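Local coordinates for protein formate-dependent phosphoribosylglycinamide formyltransferase (Mycobacterium tuberculosis H37Rv, PDB 6KHR) that belongs to the ATP-grasp family and begins with a Rossmann-like domain built on a parallel sheet, at residues A[28-33]-A[83-88]; A[36-41]-A[61-66]; A[53-58]-A[73-78]. All coordinates share one frame; numbering follows the deposited sequence.

Contact 1. Residues A[28-33]-A[83-88]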
loop_
_atom_site.group_PDB
_atom_site.type_symbol
_atom_site.label_atom_id
_atom_site.label_comp_id
_atom_site.label_asym_id
_atom_site.label_seq_id
_atom_site.Cartn_x
_atom_site.Cartn_y
_atom_site.Cartn_z
ATOM N N ARG A 28 -9.801 -10.180 -15.371
ATOM C CA ARG A 28 -9.241 -11.260 -14.564
ATOM C C ARG A 28 -7.747 -11.370 -14.830
ATOM O O ARG A 28 -7.325 -11.578 -15.976
ATOM C CB ARG A 28 -9.948 -12.584 -14.854
ATOM C CG ARG A 28 -10.953 -13.015 -13.775
ATOM C CD ARG A 28 -12.012 -13.979 -14.311
ATOM N NE ARG A 28 -11.466 -14.834 -15.359
ATOM C CZ ARG A 28 -10.934 -16.032 -15.144
ATOM N NH1 ARG A 28 -10.892 -16.532 -13.915
ATOM N NH2 ARG A 28 -10.447 -16.732 -16.160
ATOM N N VAL A 29 -6.955 -11.204 -13.779
ATOM C CA VAL A 29 -5.503 -11.271 -13.841
ATOM C C VAL A 29 -5.089 -12.549 -13.138
ATOM O O VAL A 29 -5.680 -12.923 -12.123
ATOM C CB VAL A 29 -4.846 -10.037 -13.180
ATOM C CG1 VAL A 29 -3.336 -10.037 -13.392
ATOM C CG2 VAL A 29 -5.456 -8.747 -13.703
ATOM N N MET A 30 -4.091 -13.228 -13.679
ATOM C CA MET A 30 -3.586 -14.453 -13.084
ATOM C C MET A 30 -2.130 -14.233 -12.714
ATOM O O MET A 30 -1.336 -13.785 -13.542
ATOM C CB MET A 30 -3.745 -15.643 -14.039
ATOM C CG MET A 30 -3.357 -16.968 -13.431
ATOM S SD MET A 30 -3.470 -18.361 -14.570
ATOM C CE MET A 30 -5.242 -18.558 -14.708
ATOM N N LEU A 31 -1.787 -14.542 -11.474
ATOM C CA LEU A 31 -0.450 -14.315 -10.938
ATOM C C LEU A 31 0.272 -15.650 -10.803
ATOM O O LEU A 31 -0.104 -16.490 -9.982
ATOM C CB LEU A 31 -0.526 -13.609 -9.588
ATOM C CG LEU A 31 -1.088 -12.193 -9.533
ATOM C CD1 LEU A 31 -1.066 -11.739 -8.103
ATOM C CD2 LEU A 31 -0.264 -11.260 -10.378
ATOM N N LEU A 32 1.316 -15.840 -11.601
ATOM C CA LEU A 32 2.191 -16.998 -11.453
ATOM C C LEU A 32 3.193 -16.694 -10.341
ATOM O O LEU A 32 4.107 -15.869 -10.506
ATOM C CB LEU A 32 2.883 -17.319 -12.776
ATOM C CG LEU A 32 2.169 -18.223 -13.795
ATOM C CD1 LEU A 32 0.657 -18.262 -13.611
ATOM C CD2 LEU A 32 2.519 -17.827 -15.224
ATOM N N GLY A 33 3.007 -17.337 -9.200
ATOM C CA GLY A 33 3.772 -17.038 -8.004
ATOM C C GLY A 33 2.857 -16.397 -6.977
ATOM O O GLY A 33 1.996 -15.572 -7.310
ATOM N N ALA A 83 -2.623 -26.508 -19.009
ATOM C CA ALA A 83 -4.022 -26.860 -18.795
ATOM C C ALA A 83 -4.698 -25.847 -17.882
ATOM O O ALA A 83 -5.810 -25.385 -18.164
ATOM C CB ALA A 83 -4.126 -28.265 -18.205
ATOM N N VAL A 84 -4.017 -25.479 -16.791
ATOM C CA VAL A 84 -4.555 -24.523 -15.825
ATOM C C VAL A 84 -4.886 -23.200 -16.501
ATOM O O VAL A 84 -5.900 -22.561 -16.189
ATOM C CB VAL A 84 -3.557 -24.333 -14.666
ATOM C CG1 VAL A 84 -3.762 -22.996 -13.978
ATOM C CG2 VAL A 84 -3.687 -25.460 -13.671
ATOM N N ILE A 85 -4.040 -22.764 -17.431
ATOM C CA ILE A 85 -4.291 -21.474 -18.050
ATOM C C ILE A 85 -5.427 -21.593 -19.054
ATOM O O ILE A 85 -6.221 -20.660 -19.212
ATOM C CB ILE A 85 -2.997 -20.924 -18.676
ATOM C CG1 ILE A 85 -1.867 -20.921 -17.629
ATOM C CG2 ILE A 85 -3.203 -19.508 -19.170
ATOM C CD1 ILE A 85 -0.508 -20.421 -18.123
ATOM N N ARG A 86 -5.553 -22.749 -19.703
ATOM C CA ARG A 86 -6.602 -22.930 -20.697
ATOM C C ARG A 86 -7.971 -23.019 -20.035
ATOM O O ARG A 86 -8.946 -22.435 -20.525
ATOM C CB ARG A 86 -6.313 -24.180 -21.526
ATOM C CG ARG A 86 -6.905 -24.153 -22.928
ATOM C CD ARG A 86 -6.270 -23.056 -23.772
ATOM N NE ARG A 86 -4.924 -23.405 -24.219
ATOM C CZ ARG A 86 -4.051 -22.524 -24.696
ATOM N NH1 ARG A 86 -4.388 -21.243 -24.772
ATOM N NH2 ARG A 86 -2.845 -22.921 -25.087
ATOM N N ARG A 87 -8.063 -23.738 -18.915
ATOM C CA ARG A 87 -9.341 -23.860 -18.224
ATOM C C ARG A 87 -9.817 -22.508 -17.723
ATOM O O ARG A 87 -10.921 -22.060 -18.045
ATOM C CB ARG A 87 -9.222 -24.855 -17.063
ATOM C CG ARG A 87 -10.571 -25.255 -16.465
ATOM C CD ARG A 87 -10.445 -25.759 -15.034
ATOM N NE ARG A 87 -9.539 -26.902 -14.906
ATOM C CZ ARG A 87 -9.934 -28.173 -14.853
ATOM N NH1 ARG A 87 -11.223 -28.474 -14.917
ATOM N NH2 ARG A 87 -9.037 -29.144 -14.730
ATOM N N LEU A 88 -8.973 -21.825 -16.942
ATOM C CA LEU A 88 -9.362 -20.556 -16.343
ATOM C C LEU A 88 -9.509 -19.457 -17.391
ATOM O O LEU A 88 -10.457 -18.667 -17.331
ATOM C CB LEU A 88 -8.348 -20.154 -15.275
ATOM C CG LEU A 88 -8.569 -20.780 -13.894
ATOM C CD1 LEU A 88 -8.051 -22.205 -13.808
ATOM C CD2 LEU A 88 -7.941 -19.939 -12.817
#

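Contact 2. Residues A[36-41]-A[61-66]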
loop_
_atom_site.group_PDB
_atom_site.type_symbol
_atom_site.label_atom_id
_atom_site.label_comp_id
_atom_site.label_asym_id
_atom_site.label_seq_id
_atom_site.Cartn_x
_atom_site.Cartn_y
_atom_site.Cartn_z
ATOM N N GLU A 36 5.474 -13.071 -1.120
ATOM C CA GLU A 36 5.084 -11.839 -0.413
ATOM C C GLU A 36 4.666 -10.715 -1.337
ATOM O O GLU A 36 3.573 -10.233 -1.134
ATOM C CB GLU A 36 5.987 -11.488 0.751
ATOM C CG GLU A 36 5.610 -12.285 1.976
ATOM C CD GLU A 36 6.351 -13.600 2.108
ATOM O OE1 GLU A 36 7.205 -13.869 1.263
ATOM O OE2 GLU A 36 6.071 -14.339 3.058
ATOM N N PRO A 37 5.430 -10.120 -2.472
ATOM C CA PRO A 37 5.100 -9.034 -3.405
ATOM C C PRO A 37 3.923 -9.382 -4.290
ATOM O O PRO A 37 3.192 -8.486 -4.735
ATOM C CB PRO A 37 6.392 -8.849 -4.217
ATOM C CG PRO A 37 7.458 -9.482 -3.421
ATOM C CD PRO A 37 6.793 -10.632 -2.712
ATOM N N SER A 38 3.732 -10.679 -4.545
ATOM C CA SER A 38 2.520 -11.158 -5.196
ATOM C C SER A 38 1.270 -10.771 -4.401
ATOM O O SER A 38 0.216 -10.505 -4.992
ATOM C CB SER A 38 2.627 -12.671 -5.373
ATOM O OG SER A 38 1.622 -13.180 -6.222
ATOM N N ARG A 39 1.365 -10.705 -3.068
ATOM C CA ARG A 39 0.190 -10.347 -2.280
ATOM C C ARG A 39 -0.142 -8.865 -2.408
ATOM O O ARG A 39 -1.309 -8.497 -2.575
ATOM C CB ARG A 39 0.383 -10.720 -0.809
ATOM C CG ARG A 39 -0.741 -10.215 0.084
ATOM C CD ARG A 39 -0.502 -10.426 1.581
ATOM N NE ARG A 39 -1.550 -9.781 2.375
ATOM C CZ ARG A 39 -1.425 -8.585 2.949
ATOM N NH1 ARG A 39 -0.284 -7.904 2.837
ATOM N NH2 ARG A 39 -2.435 -8.073 3.643
ATOM N N GLU A 40 0.870 -8.008 -2.341
ATOM C CA GLU A 40 0.628 -6.575 -2.445
ATOM C C GLU A 40 0.122 -6.207 -3.838
ATOM O O GLU A 40 -0.858 -5.467 -3.978
ATOM C CB GLU A 40 1.914 -5.810 -2.090
ATOM C CG GLU A 40 2.550 -6.237 -0.777
ATOM C CD GLU A 40 1.878 -5.610 0.443
ATOM O OE1 GLU A 40 1.312 -4.505 0.302
ATOM O OE2 GLU A 40 1.915 -6.219 1.539
ATOM N N LEU A 41 0.785 -6.721 -4.882
ATOM C CA LEU A 41 0.279 -6.563 -6.235
ATOM C C LEU A 41 -1.187 -6.974 -6.324
ATOM O O LEU A 41 -1.975 -6.338 -7.037
ATOM C CB LEU A 41 1.134 -7.385 -7.217
ATOM C CG LEU A 41 0.652 -7.386 -8.673
ATOM C CD1 LEU A 41 0.496 -5.962 -9.164
ATOM C CD2 LEU A 41 1.527 -8.209 -9.660
ATOM N N ALA A 61 0.023 -20.320 0.187
ATOM C CA ALA A 61 0.958 -19.271 -0.183
ATOM C C ALA A 61 0.376 -17.894 0.143
ATOM O O ALA A 61 -0.844 -17.738 0.226
ATOM C CB ALA A 61 1.291 -19.370 -1.667
ATOM N N PRO A 62 1.228 -16.877 0.354
ATOM C CA PRO A 62 0.724 -15.572 0.843
ATOM C C PRO A 62 -0.402 -14.931 0.033
ATOM O O PRO A 62 -1.392 -14.485 0.627
ATOM C CB PRO A 62 1.988 -14.699 0.839
ATOM C CG PRO A 62 3.097 -15.658 1.093
ATOM C CD PRO A 62 2.698 -16.966 0.442
ATOM N N ALA A 63 -0.281 -14.853 -1.298
ATOM C CA ALA A 63 -1.345 -14.229 -2.085
ATOM C C ALA A 63 -2.603 -15.088 -2.170
ATOM O O ALA A 63 -3.668 -14.570 -2.521
ATOM C CB ALA A 63 -0.838 -13.889 -3.493
ATOM N N HIS A 64 -2.511 -16.386 -1.855
ATOM C CA HIS A 64 -3.700 -17.236 -1.789
ATOM C C HIS A 64 -4.730 -16.701 -0.804
ATOM O O HIS A 64 -5.938 -16.845 -1.038
ATOM C CB HIS A 64 -3.319 -18.663 -1.388
ATOM C CG HIS A 64 -2.670 -19.454 -2.479
ATOM N ND1 HIS A 64 -2.240 -18.887 -3.660
ATOM C CD2 HIS A 64 -2.381 -20.776 -2.575
ATOM C CE1 HIS A 64 -1.717 -19.821 -4.432
ATOM N NE2 HIS A 64 -1.792 -20.978 -3.798
ATOM N N ARG A 65 -4.276 -16.081 0.292
ATOM C CA ARG A 65 -5.169 -15.749 1.401
ATOM C C ARG A 65 -6.151 -14.646 1.024
ATOM O O ARG A 65 -7.313 -14.667 1.451
ATOM C CB ARG A 65 -4.350 -15.339 2.626
ATOM C CG ARG A 65 -4.857 -15.918 3.954
ATOM C CD ARG A 65 -6.241 -15.372 4.362
ATOM N NE ARG A 65 -7.125 -16.416 4.896
ATOM C CZ ARG A 65 -8.246 -16.837 4.310
ATOM N NH1 ARG A 65 -8.650 -16.302 3.162
ATOM N NH2 ARG A 65 -8.974 -17.796 4.876
ATOM N N ILE A 66 -5.715 -13.668 0.238
ATOM C CA ILE A 66 -6.575 -12.547 -0.117
ATOM C C ILE A 66 -6.966 -12.553 -1.576
ATOM O O ILE A 66 -7.728 -11.677 -2.004
ATOM C CB ILE A 66 -5.930 -11.201 0.265
ATOM C CG1 ILE A 66 -4.798 -10.840 -0.703
ATOM C CG2 ILE A 66 -5.472 -11.228 1.736
ATOM C CD1 ILE A 66 -5.183 -9.768 -1.711
#

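Contact 3. Residues A[53-58]-A[73-78]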
loop_
_atom_site.group_PDB
_atom_site.type_symbol
_atom_site.label_atom_id
_atom_site.label_comp_id
_atom_site.label_asym_id
_atom_site.label_seq_id
_atom_site.Cartn_x
_atom_site.Cartn_y
_atom_site.Cartn_z
ATOM N N ILE A 53 -6.434 -14.296 -9.695
ATOM C CA ILE A 53 -6.186 -15.707 -9.446
ATOM C C ILE A 53 -4.729 -15.845 -9.028
ATOM O O ILE A 53 -3.829 -15.429 -9.766
ATOM C CB ILE A 53 -6.476 -16.539 -10.701
ATOM C CG1 ILE A 53 -7.888 -16.251 -11.209
ATOM C CG2 ILE A 53 -6.239 -18.021 -10.444
ATOM C CD1 ILE A 53 -7.985 -16.291 -12.722
ATOM N N ALA A 54 -4.487 -16.420 -7.855
ATOM C CA ALA A 54 -3.129 -16.648 -7.379
ATOM C C ALA A 54 -2.765 -18.119 -7.558
ATOM O O ALA A 54 -3.439 -19.007 -7.021
ATOM C CB ALA A 54 -2.965 -16.217 -5.921
ATOM N N VAL A 55 -1.703 -18.365 -8.317
ATOM C CA VAL A 55 -1.228 -19.705 -8.632
ATOM C C VAL A 55 0.111 -19.905 -7.948
ATOM O O VAL A 55 0.956 -19.003 -7.951
ATOM C CB VAL A 55 -1.098 -19.914 -10.155
ATOM C CG1 VAL A 55 -0.629 -21.313 -10.444
ATOM C CG2 VAL A 55 -2.419 -19.625 -10.858
ATOM N N ASP A 56 0.306 -21.084 -7.358
ATOM C CA ASP A 56 1.614 -21.456 -6.832
ATOM C C ASP A 56 1.678 -22.972 -6.699
ATOM O O ASP A 56 0.712 -23.681 -6.995
ATOM C CB ASP A 56 1.906 -20.757 -5.502
ATOM C CG ASP A 56 3.397 -20.575 -5.265
ATOM O OD1 ASP A 56 4.168 -21.482 -5.667
ATOM O OD2 ASP A 56 3.797 -19.527 -4.705
ATOM N N GLY A 57 2.839 -23.463 -6.257
ATOM C CA GLY A 57 3.077 -24.886 -6.082
ATOM C C GLY A 57 2.471 -25.523 -4.843
ATOM O O GLY A 57 1.919 -26.622 -4.933
ATOM N N TYR A 58 2.559 -24.854 -3.689
ATOM C CA TYR A 58 2.138 -25.374 -2.389
ATOM C C TYR A 58 0.821 -24.734 -1.953
ATOM O O TYR A 58 0.264 -23.862 -2.624
ATOM C CB TYR A 58 3.227 -25.146 -1.337
ATOM C CG TYR A 58 3.583 -23.693 -1.107
ATOM C CD1 TYR A 58 4.295 -22.970 -2.062
ATOM C CD2 TYR A 58 3.223 -23.044 0.072
ATOM C CE1 TYR A 58 4.630 -21.641 -1.855
ATOM C CE2 TYR A 58 3.559 -21.705 0.286
ATOM C CZ TYR A 58 4.258 -21.014 -0.678
ATOM O OH TYR A 58 4.594 -19.700 -0.478
ATOM N N VAL A 73 -0.580 -25.595 -8.601
ATOM C CA VAL A 73 -0.028 -26.426 -9.662
ATOM C C VAL A 73 1.481 -26.339 -9.589
ATOM O O VAL A 73 2.043 -25.296 -9.251
ATOM C CB VAL A 73 -0.498 -26.014 -11.075
ATOM C CG1 VAL A 73 -1.353 -27.117 -11.689
ATOM C CG2 VAL A 73 -1.219 -24.685 -11.038
ATOM N N THR A 74 2.143 -27.441 -9.917
ATOM C CA THR A 74 3.580 -27.383 -10.134
ATOM C C THR A 74 3.793 -26.534 -11.373
ATOM O O THR A 74 3.626 -26.997 -12.500
ATOM C CB THR A 74 4.168 -28.777 -10.295
ATOM O OG1 THR A 74 3.682 -29.613 -9.235
ATOM C CG2 THR A 74 5.689 -28.719 -10.231
ATOM N N MET A 75 4.118 -25.261 -11.169
ATOM C CA MET A 75 4.223 -24.343 -12.297
ATOM C C MET A 75 5.401 -24.677 -13.204
ATOM O O MET A 75 5.386 -24.315 -14.387
ATOM C CB MET A 75 4.323 -22.918 -11.767
ATOM C CG MET A 75 3.142 -22.565 -10.892
ATOM S SD MET A 75 3.202 -20.879 -10.285
ATOM C CE MET A 75 4.654 -20.967 -9.231
ATOM N N THR A 76 6.405 -25.360 -12.669
ATOM C CA THR A 76 7.506 -25.918 -13.452
ATOM C C THR A 76 7.093 -27.185 -14.193
ATOM O O THR A 76 7.875 -28.129 -14.293
ATOM C CB THR A 76 8.685 -26.190 -12.524
ATOM O OG1 THR A 76 8.316 -27.186 -11.565
ATOM C CG2 THR A 76 9.085 -24.925 -11.771
ATOM N N ASP A 77 5.862 -27.236 -14.696
ATOM C CA ASP A 77 5.359 -28.370 -15.466
ATOM C C ASP A 77 4.587 -27.802 -16.648
ATOM O O ASP A 77 3.505 -27.233 -16.467
ATOM C CB ASP A 77 4.471 -29.278 -14.616
ATOM C CG ASP A 77 4.173 -30.605 -15.288
ATOM O OD1 ASP A 77 4.069 -30.648 -16.534
ATOM O OD2 ASP A 77 4.039 -31.611 -14.564
ATOM N N ALA A 78 5.139 -27.966 -17.853
ATOM C CA ALA A 78 4.594 -27.266 -19.010
ATOM C C ALA A 78 3.199 -27.764 -19.354
ATOM O O ALA A 78 2.342 -26.974 -19.761
ATOM C CB ALA A 78 5.536 -27.412 -20.202
#

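Contact 1. Residues A[28-33]-A[83-88]
Apolar contact between strand 28-32 and the last two turns of helix 78-88 is carried by Met30. Its side chain stands straight up from the strand, CG anti to the backbone N (chi1 -175°) and chi2 also extended. The last bond then turns (chi3 -72°), laying the methyl against the helix. Met30 CE touches Leu88 CB at 3.5 Å and Leu88 CD2 at 3.6 Å, the two side chains crossing at about a right angle. Further back along the same chain, Met30 SD approaches Ile85 CG1 more loosely, at 4.3 Å.

At the start of the strand, Arg28, bent at chi3, brings its guanidinium edge to the helix C terminus, with Leu88 CA near the guanidinium plane. Its NH2 makes a weak hydrogen bond to Gln89 O, just past the segment, a position where its positive charge could favour the partly negative end of the helix.

Helix 83-88 runs antiparallel to the strand, 167° between directions and 11.2 Å between axes, as helices do over the parallel sheet of a Rossmann-like domain. Ile85 also packs on Leu93 of strand 92-95, and Leu88 on Ile53 of strand 51-56, so the helix spans three adjacent strands. Val29 and Leu31 face the other way, onto helix 36-47.

Contact 2. Residues A[36-41]-A[61-66]
Ser38 OG, buried between helix 36-47 and the sheet, is gripped by one hydrogen bond, to Gly33 O, just after strand 28-32. The two helices that meet here belong to successive beta-alpha-beta crossovers of a Rossmann-like domain and lie side by side on one face of its parallel sheet. Their short segments run at 26° to each other with axes 8.0 Å apart, consistent with the small Ala63 side chain between them.

Ala63 CB presses on the backbone of helix 36-47, 3.9 Å from Arg39 CA. The same methyl meets Ser38 OG at 3.7 Å; this oxygen is directed by a first torsion that sets it anti to the backbone N (chi1 -169°).

Arg39 leaves the helix with CG anti to the backbone N and continues extended to NE, crossing Ile66 at about a right angle. The nearest side-chain atoms of this pair are Arg39 CG and Ile66 CG1, 4.2 Å apart, while Ile66 CG2 lies at the edge of the guanidinium. Arg39 NH1 forms a salt bridge with Glu40 OE2 at 3.1 Å, and Arg39 NH2 bonds to Gln46 OE1 of the second subunit, so the charged end is held from two directions. Ile66 also packs on Ile66 of the second subunit, which places this helix pair at the dimer interface.

At the other end, Glu36 bends at chi2 and brings OE2 to 3.8 Å from Pro62 CG, one carboxylate oxygen against the ring carbon, the two side chains crossing obliquely. Within the weakly bonded helix 62-66 and its lead-in, Ala61 CB sits 3.9 Å above the plane of the His64 ring, over its centre.

Contact 3. Residues A[53-58]-A[73-78]
Where the chain leaves strand 51-56, Val73 N donates to Asp56 O at 2.8 Å, fairly straight (153° at the hydrogen), with the donor 25° above the carbonyl plane. Beyond this bond the backbones stay close: Gly57 CA directs a C-H toward Val73 O at 3.4 Å.

Val55, Val73 and Met75 make the apolar part. Val55 CG1, anti to the backbone N, reaches Val73 CG2 at 3.5 Å, the two valines crossing obliquely. Met75 comes in from the loop with CG anti to its carbonyl carbon, and its chain bends at chi3 so that sulfur and methyl lie along the backbone of residues 55-56. Met75 SD is 3.9 Å from Val55 CG1 and 3.7 Å from Val55 O, and Met75 CE ends 3.6 Å from Asp56 OD1.

Asp56 starts off away from the loop, yet its carboxylate is held at both oxygens. OD1 accepts the N-H of Gly57, the next residue, through its anti lone pair, while OD2 accepts Ser34 N from the loop after strand 28-32. These two bonds fix the rotation of the group, and two backbone N-H donors would be expected to favour its charged form.

Farther along the loop Asp77 takes the N-cap position of helix 78-88, its OD1 making weak bonds to Glu79 N and Glu80 N. Val73 also packs on Val84 of that helix. At the C-terminal ends of the parallel strands of this Rossmann-like domain, Asp56 joins the loops after three adjacent strands: its carbonyl O holds that after 69-72 and its OD2 that after 28-32.

In the fold
From the N terminus, strand 28-32 leads into helix 36-47, strand 51-56, helix 62-66, strand 69-72 and helix 78-88. Contact 1 closes the longest loop, and both other contacts lie within it. Contact 2 brings 61-66 back to 36-41 across strand 51-56, and contact 3 closes the shortest loop, around helix 62-66 and strand 69-72. Contacts 2 and 3 cross, their segments alternating. Contact 1 places helix 78-88 on one face of the sheet, while contact 2 pairs two helices on the other. Contact 3 links the sheet to the loop entering helix 78-88. Backbone hydrogen bonds from Ile53 to Val29 and Leu31 join contacts 1 and 3; His64 on Ala54 joins contacts 2 and 3.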